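PDB 4A27: synaptic vesicle membrane protein VAT-1 homolog-like from Homo sapiens, which probably acts as an oxidoreductase of the zinc-containing alcohol dehydrogenase family, in its quinone oxidoreductase subfamily. Local coordinates for residues A[89-94]-A[123-128]. Numbering follows the deposited sequence.
Sequences MAFVNY and FPMNFV
Phe91, Met89 and Pro124 bury the most surface where strand 89-91 passes helix 124-128; the two short axes come no nearer than 10.0 Å and cross at -79°, so it is mainly side chains that bridge the gap. The CB of Phe91 does not point at the helix, but with CG anti to the carbonyl carbon (chi1 -71°) the ring swings its far end over to it. CZ reaches CB of Pro124 at 3.6 Å in an oblique approach. Two further groups lie near the ring plane, at its edge: CG2 of Val128, 4.4 Å from Phe91 CZ, and SD of Met125, 3.6 Å from Phe91 CE1. That sulfur sits 82° off the ring normal, an edge-on Met-aromatic contact, with the Met125 chain bent at chi2 and chi3. Leu280 and Leu284 of helix 280-285 also touch the Phe91 ring, and Leu280 reaches Val128 as well. In the medium-chain dehydrogenase fold, strand 87-91 belongs to the GroES-like catalytic domain, and helix 124-137 is the segment that leads from it to the first strand of the Rossmann-type sheet, 145-148; the contact thus packs that connecting helix against strand 87-91 of the curled sheet. An alanine in place of Phe91 would remove the whole ring and would probably loosen the packing around Pro124, Met125 and Val128. Two residues earlier, Met89 does direct its CB toward the helix, its CG in the crowded position between N and the carbonyl carbon and its chain extended beyond. Met89 and Phe123 cross obliquely in a second Met-aromatic contact, SD 4.8 Å from the Phe123 ring centroid, with CE 3.5 Å from Phe123 CD2, while SD of Met89 lies 4.0 Å from CG of Pro124.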
loop_
_atom_site.group_PDB
_atom_site.type_symbol
_atom_site.label_atom_id
_atom_site.label_comp_id
_atom_site.label_asym_id
_atom_site.label_seq_id
_atom_site.Cartn_x
_atom_site.Cartn_y
_atom_site.Cartn_z
ATOM N N MET A 89 15.827 -19.402 -16.731
ATOM C CA MET A 89 14.818 -19.803 -15.769
ATOM C C MET A 89 13.510 -19.248 -16.272
ATOM O O MET A 89 13.492 -18.296 -17.061
ATOM C CB MET A 89 15.157 -19.268 -14.371
ATOM C CG MET A 89 15.157 -17.759 -14.248
ATOM S SD MET A 89 15.779 -17.152 -12.639
ATOM C CE MET A 89 16.040 -15.406 -13.056
ATOM N N ALA A 90 12.400 -19.827 -15.832
ATOM C CA ALA A 90 11.158 -19.525 -16.504
ATOM C C ALA A 90 9.969 -19.899 -15.674
ATOM O O ALA A 90 10.048 -20.827 -14.870
ATOM C CB ALA A 90 11.091 -20.266 -17.879
ATOM N N PHE A 91 8.900 -19.126 -15.841
ATOM C CA PHE A 91 7.613 -19.464 -15.271
ATOM C C PHE A 91 6.878 -20.222 -16.351
ATOM O O PHE A 91 7.030 -19.926 -17.529
ATOM C CB PHE A 91 6.787 -18.210 -14.940
ATOM C CG PHE A 91 7.301 -17.403 -13.778
ATOM C CD1 PHE A 91 7.106 -17.836 -12.482
ATOM C CD2 PHE A 91 7.941 -16.178 -13.974
ATOM C CE1 PHE A 91 7.567 -17.075 -11.428
ATOM C CE2 PHE A 91 8.396 -15.421 -12.914
ATOM C CZ PHE A 91 8.194 -15.856 -11.657
ATOM N N VAL A 92 6.026 -21.135 -15.965
ATOM C CA VAL A 92 5.258 -21.841 -16.955
ATOM C C VAL A 92 3.938 -22.203 -16.316
ATOM O O VAL A 92 3.886 -22.493 -15.115
ATOM C CB VAL A 92 6.050 -23.052 -17.534
ATOM C CG1 VAL A 92 6.415 -24.008 -16.479
ATOM C CG2 VAL A 92 5.223 -23.755 -18.621
ATOM N N ASN A 93 2.862 -22.070 -17.088
ATOM C CA ASN A 93 1.528 -22.240 -16.546
ATOM C C ASN A 93 1.244 -23.721 -16.560
ATOM O O ASN A 93 0.618 -24.236 -17.475
ATOM C CB ASN A 93 0.495 -21.427 -17.363
ATOM C CG ASN A 93 -0.861 -21.299 -16.663
ATOM O OD1 ASN A 93 -1.063 -21.759 -15.544
ATOM N ND2 ASN A 93 -1.794 -20.643 -17.333
ATOM N N TYR A 94 1.723 -24.409 -15.530
ATOM C CA TYR A 94 1.699 -25.889 -15.459
ATOM C C TYR A 94 2.731 -26.417 -16.406
ATOM O O TYR A 94 3.374 -25.647 -17.139
ATOM C CB TYR A 94 0.319 -26.497 -15.798
ATOM C CG TYR A 94 -0.732 -26.176 -14.790
ATOM C CD1 TYR A 94 -0.879 -26.944 -13.645
ATOM C CD2 TYR A 94 -1.563 -25.095 -14.960
ATOM C CE1 TYR A 94 -1.831 -26.637 -12.682
ATOM C CE2 TYR A 94 -2.512 -24.769 -14.002
ATOM C CZ TYR A 94 -2.639 -25.543 -12.865
ATOM O OH TYR A 94 -3.613 -25.218 -11.928
ATOM N N PHE A 123 14.900 -19.540 -7.739
ATOM C CA PHE A 123 15.007 -18.073 -7.755
ATOM C C PHE A 123 13.640 -17.321 -8.003
ATOM O O PHE A 123 13.172 -16.608 -7.122
ATOM C CB PHE A 123 16.034 -17.686 -8.807
ATOM C CG PHE A 123 16.527 -16.299 -8.703
ATOM C CD1 PHE A 123 17.480 -15.966 -7.753
ATOM C CD2 PHE A 123 16.047 -15.303 -9.542
ATOM C CE1 PHE A 123 17.960 -14.660 -7.650
ATOM C CE2 PHE A 123 16.534 -13.987 -9.443
ATOM C CZ PHE A 123 17.497 -13.680 -8.495
ATOM N N PRO A 124 12.983 -17.532 -9.168
ATOM C CA PRO A 124 11.852 -16.682 -9.594
ATOM C C PRO A 124 10.633 -16.599 -8.688
ATOM O O PRO A 124 10.236 -15.508 -8.320
ATOM C CB PRO A 124 11.415 -17.278 -10.955
ATOM C CG PRO A 124 12.258 -18.432 -11.196
ATOM C CD PRO A 124 13.065 -18.753 -9.994
ATOM N N MET A 125 10.017 -17.715 -8.329
ATOM C CA MET A 125 8.817 -17.629 -7.501
ATOM C C MET A 125 9.101 -16.891 -6.200
ATOM O O MET A 125 8.423 -15.898 -5.892
ATOM C CB MET A 125 8.224 -19.005 -7.216
ATOM C CG MET A 125 7.498 -19.639 -8.415
ATOM S SD MET A 125 5.883 -18.886 -8.755
ATOM C CE MET A 125 4.913 -19.846 -7.569
ATOM N N ASN A 126 10.080 -17.385 -5.433
ATOM C CA ASN A 126 10.311 -16.860 -4.100
ATOM C C ASN A 126 10.787 -15.420 -4.130
ATOM O O ASN A 126 10.269 -14.574 -3.358
ATOM C CB ASN A 126 11.260 -17.724 -3.277
ATOM C CG ASN A 126 10.682 -19.102 -2.928
ATOM O OD1 ASN A 126 9.492 -19.336 -3.037
ATOM N ND2 ASN A 126 11.541 -20.010 -2.503
ATOM N N PHE A 127 11.765 -15.112 -4.977
ATOM C CA PHE A 127 12.348 -13.788 -4.935
ATOM C C PHE A 127 11.469 -12.719 -5.593
ATOM O O PHE A 127 11.426 -11.579 -5.109
ATOM C CB PHE A 127 13.781 -13.757 -5.466
ATOM C CG PHE A 127 14.788 -14.248 -4.460
ATOM C CD1 PHE A 127 14.973 -15.615 -4.257
ATOM C CD2 PHE A 127 15.512 -13.345 -3.683
ATOM C CE1 PHE A 127 15.866 -16.079 -3.279
ATOM C CE2 PHE A 127 16.421 -13.801 -2.707
ATOM C CZ PHE A 127 16.591 -15.180 -2.521
ATOM N N VAL A 128 10.739 -13.067 -6.657
ATOM C CA VAL A 128 9.841 -12.093 -7.252
ATOM C C VAL A 128 8.702 -11.813 -6.246
ATOM O O VAL A 128 8.292 -10.686 -6.072
ATOM C CB VAL A 128 9.280 -12.546 -8.652
ATOM C CG1 VAL A 128 8.237 -11.614 -9.136
ATOM C CG2 VAL A 128 10.414 -12.638 -9.716
#